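PDB 4O7T: phosphoribosylaminoimidazole-succinocarboxamide synthase, which catalyses the ATP-dependent joining of L-aspartate to a carboxylated aminoimidazole ribonucleotide, forming SAICAR in de novo purine biosynthesis. Local coordinates for residues 151-156 against 174-179. Residues are numbered along the deposited sequence; the frame is centred on the assembly and turned at random.
Sequences EIALKV and FKLEFG. With TMP (thymidine-5'-phosphate), chain B; ADP (adenosine-5'-diphosphate), chain C.
Ala153 and Val156 of helix 143-165 close over Leu176 of strand 169-180, part of the helix-on-sheet layer of the SAICAR synthetase fold, in which one face of an antiparallel sheet packs against a helix and the other carries the ligands. The axes of helix 151-156 and strand 174-176 come within 10.3 Å, with their N-to-C directions 139° apart, nearer antiparallel than parallel. Phe174, Leu176 and Phe178 form three bumps on the strand, and the small side chain of Ala153 makes the hollow that receives the middle one: Leu176 CD1 lies 3.9 Å from Ala153 CA and also touches Ala153 CB. With CG1 anti to its backbone N (chi1 172°), Val156 touches Leu176 CD1 tip to tip, and the same Val156 CG1 lies 4.0 Å from Phe174 CE1, filling the angle between ring and leucine. The carbonyl oxygen of Ala153 lies at the edge of the Phe174 ring, near its plane, by CZ, while Leu176 CD1 borders the same ring in its plane. At the other end, Ile152 and Phe178 pass alongside one another, pointing opposite ways; Ile186 of the neighbouring strand touches both.

The opposite face is polar. Lys175, bent at chi2 and chi3, lays its chain by the thymine of thymidine-5'-phosphate, with CE 3.3 Å from TMP O2, and its NZ forms salt bridges with Glu177 and Asp190. Glu177 OE1 accepts a hydrogen bond from ADP O2' at 2.9 Å. An alanine in place of Glu177 would probably leave Lys175 NZ with one carboxylate partner fewer and ADP O2' without this acceptor. On the apolar face, the closest touch is Ile152 CG2, 3.7 Å from Phe178 CE1 and near the plane of the ring at its edge.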
loop_
_atom_site.group_PDB
_atom_site.type_symbol
_atom_site.label_atom_id
_atom_site.label_comp_id
_atom_site.label_asym_id
_atom_site.label_seq_id
_atom_site.Cartn_x
_atom_site.Cartn_y
_atom_site.Cartn_z
ATOM N N GLU A 151 7.746 10.560 -10.442
ATOM C CA GLU A 151 8.930 11.062 -11.165
ATOM C C GLU A 151 9.447 12.355 -10.536
ATOM O O GLU A 151 10.635 12.497 -10.282
ATOM C CB GLU A 151 8.574 11.297 -12.629
ATOM C CG GLU A 151 9.675 11.901 -13.482
ATOM C CD GLU A 151 9.296 11.947 -14.950
ATOM O OE1 GLU A 151 10.115 11.542 -15.789
ATOM O OE2 GLU A 151 8.166 12.360 -15.276
ATOM N N ILE A 152 8.541 13.298 -10.280
ATOM C CA ILE A 152 8.919 14.553 -9.628
ATOM C C ILE A 152 9.471 14.295 -8.209
ATOM O O ILE A 152 10.541 14.818 -7.855
ATOM C CB ILE A 152 7.743 15.548 -9.585
ATOM C CG1 ILE A 152 7.340 15.969 -11.003
ATOM C CG2 ILE A 152 8.108 16.773 -8.769
ATOM C CD1 ILE A 152 5.909 16.499 -11.078
ATOM N N ALA A 153 8.751 13.486 -7.423
ATOM C CA ALA A 153 9.147 13.175 -6.034
ATOM C C ALA A 153 10.570 12.596 -5.964
ATOM O O ALA A 153 11.360 12.968 -5.095
ATOM C CB ALA A 153 8.152 12.215 -5.390
ATOM N N LEU A 154 10.880 11.696 -6.899
ATOM C CA LEU A 154 12.189 11.055 -6.952
ATOM C C LEU A 154 13.286 12.028 -7.365
ATOM O O LEU A 154 14.433 11.922 -6.899
ATOM C CB LEU A 154 12.146 9.858 -7.898
ATOM C CG LEU A 154 11.459 8.616 -7.331
ATOM C CD1 LEU A 154 11.282 7.565 -8.422
ATOM C CD2 LEU A 154 12.252 8.057 -6.150
ATOM N N LYS A 155 12.933 12.976 -8.234
ATOM C CA LYS A 155 13.858 14.049 -8.623
ATOM C C LYS A 155 14.097 14.991 -7.438
ATOM O O LYS A 155 15.243 15.337 -7.137
ATOM C CB LYS A 155 13.332 14.806 -9.853
ATOM C CG LYS A 155 14.182 15.999 -10.262
ATOM C CD LYS A 155 13.859 16.487 -11.669
ATOM C CE LYS A 155 14.634 17.778 -11.947
ATOM N NZ LYS A 155 14.197 18.480 -13.187
ATOM N N VAL A 156 13.014 15.385 -6.759
ATOM C CA VAL A 156 13.108 16.146 -5.507
ATOM C C VAL A 156 14.019 15.437 -4.479
ATOM O O VAL A 156 14.900 16.071 -3.879
ATOM C CB VAL A 156 11.715 16.408 -4.885
ATOM C CG1 VAL A 156 11.850 17.015 -3.495
ATOM C CG2 VAL A 156 10.863 17.303 -5.795
ATOM N N PHE A 174 10.824 11.706 3.658
ATOM C CA PHE A 174 10.088 12.984 3.674
ATOM C C PHE A 174 8.756 12.873 2.970
ATOM O O PHE A 174 8.545 11.976 2.163
ATOM C CB PHE A 174 10.924 14.137 3.057
ATOM C CG PHE A 174 11.259 13.947 1.597
ATOM C CD1 PHE A 174 10.472 14.533 0.604
ATOM C CD2 PHE A 174 12.364 13.199 1.215
ATOM C CE1 PHE A 174 10.773 14.368 -0.741
ATOM C CE2 PHE A 174 12.682 13.031 -0.131
ATOM C CZ PHE A 174 11.878 13.611 -1.116
ATOM N N LYS A 175 7.868 13.809 3.263
ATOM C CA LYS A 175 6.523 13.806 2.699
ATOM C C LYS A 175 6.305 15.031 1.804
ATOM O O LYS A 175 6.610 16.175 2.201
ATOM C CB LYS A 175 5.474 13.770 3.821
ATOM C CG LYS A 175 4.021 13.648 3.330
ATOM C CD LYS A 175 3.337 15.004 3.091
ATOM C CE LYS A 175 3.016 15.743 4.410
ATOM N NZ LYS A 175 2.613 17.165 4.182
ATOM N N LEU A 176 5.760 14.783 0.607
ATOM C CA LEU A 176 5.367 15.851 -0.308
ATOM C C LEU A 176 3.872 15.846 -0.619
ATOM O O LEU A 176 3.191 14.814 -0.498
ATOM C CB LEU A 176 6.104 15.722 -1.644
ATOM C CG LEU A 176 7.626 15.683 -1.650
ATOM C CD1 LEU A 176 8.109 15.486 -3.085
ATOM C CD2 LEU A 176 8.220 16.941 -1.018
ATOM N N GLU A 177 3.369 16.993 -1.066
ATOM C CA GLU A 177 2.011 17.055 -1.576
ATOM C C GLU A 177 2.005 17.840 -2.886
ATOM O O GLU A 177 2.907 18.654 -3.148
ATOM C CB GLU A 177 1.097 17.707 -0.550
ATOM C CG GLU A 177 1.032 16.958 0.778
ATOM C CD GLU A 177 -0.006 17.521 1.734
ATOM O OE1 GLU A 177 -0.919 18.235 1.298
ATOM O OE2 GLU A 177 0.088 17.227 2.928
ATOM N N PHE A 178 0.986 17.589 -3.698
ATOM C CA PHE A 178 0.937 18.110 -5.058
ATOM C C PHE A 178 -0.458 18.593 -5.420
ATOM O O PHE A 178 -1.465 18.069 -4.925
ATOM C CB PHE A 178 1.304 17.022 -6.066
ATOM C CG PHE A 178 2.737 16.598 -6.022
ATOM C CD1 PHE A 178 3.677 17.202 -6.853
ATOM C CD2 PHE A 178 3.151 15.572 -5.160
ATOM C CE1 PHE A 178 5.007 16.797 -6.837
ATOM C CE2 PHE A 178 4.484 15.164 -5.136
ATOM C CZ PHE A 178 5.407 15.780 -5.970
ATOM N N GLY A 179 -0.499 19.539 -6.353
ATOM C CA GLY A 179 -1.747 19.982 -6.933
ATOM C C GLY A 179 -1.597 20.238 -8.424
ATOM O O GLY A 179 -0.486 20.229 -8.978
HETATM P P TMP B . 6.138 7.747 8.624
HETATM O O1P TMP B . 5.271 8.162 9.758
HETATM O O2P TMP B . 5.357 7.085 7.503
HETATM O O3P TMP B . 7.436 7.063 8.985
HETATM O "O5'" TMP B . 6.608 9.168 8.042
HETATM C "C5'" TMP B . 7.402 9.286 6.854
HETATM C "C4'" TMP B . 7.776 10.746 6.622
HETATM O "O4'" TMP B . 6.617 11.506 6.257
HETATM C "C3'" TMP B . 8.377 11.433 7.850
HETATM O "O3'" TMP B . 9.480 12.206 7.401
HETATM C "C2'" TMP B . 7.374 12.446 8.327
HETATM C "C1'" TMP B . 6.423 12.617 7.147
HETATM N N1 TMP B . 5.025 12.702 7.596
HETATM C C2 TMP B . 4.319 13.931 7.474
HETATM O O2 TMP B . 4.900 14.926 6.999
HETATM N N3 TMP B . 3.033 14.046 7.865
HETATM C C4 TMP B . 2.387 12.990 8.396
HETATM O O4 TMP B . 1.198 13.099 8.777
HETATM C C5 TMP B . 3.087 11.681 8.535
HETATM C C5M TMP B . 2.398 10.468 9.124
HETATM C C6 TMP B . 4.412 11.610 8.119
HETATM P PB ADP C . -1.174 19.410 5.707
HETATM O O1B ADP C . -1.004 19.428 4.209
HETATM O O2B ADP C . 0.026 18.943 6.485
HETATM O O3B ADP C . -2.489 18.807 6.137
HETATM P PA ADP C . -2.471 21.618 6.981
HETATM O O1A ADP C . -3.555 20.600 7.271
HETATM O O2A ADP C . -1.844 22.388 8.120
HETATM O O3A ADP C . -1.268 20.966 6.115
HETATM O "O5'" ADP C . -3.113 22.690 5.959
HETATM C "C5'" ADP C . -2.651 22.871 4.621
HETATM C "C4'" ADP C . -3.737 22.475 3.623
HETATM O "O4'" ADP C . -3.618 23.298 2.457
HETATM C "C3'" ADP C . -3.565 21.043 3.141
HETATM O "O3'" ADP C . -4.857 20.471 2.912
HETATM C "C2'" ADP C . -2.820 21.184 1.825
HETATM O "O2'" ADP C . -3.100 20.132 0.903
HETATM C "C1'" ADP C . -3.360 22.498 1.296
HETATM N N9 ADP C . -2.430 23.172 0.345
HETATM C C8 ADP C . -1.084 23.219 0.403
HETATM N N7 ADP C . -0.579 23.921 -0.642
HETATM C C5 ADP C . -1.619 24.347 -1.390
HETATM C C6 ADP C . -1.817 25.136 -2.634
HETATM N N6 ADP C . -0.770 25.643 -3.310
HETATM N N1 ADP C . -3.085 25.334 -3.077
HETATM C C2 ADP C . -4.155 24.843 -2.426
HETATM N N3 ADP C . -4.050 24.125 -1.294
HETATM C C4 ADP C . -2.839 23.848 -0.735
#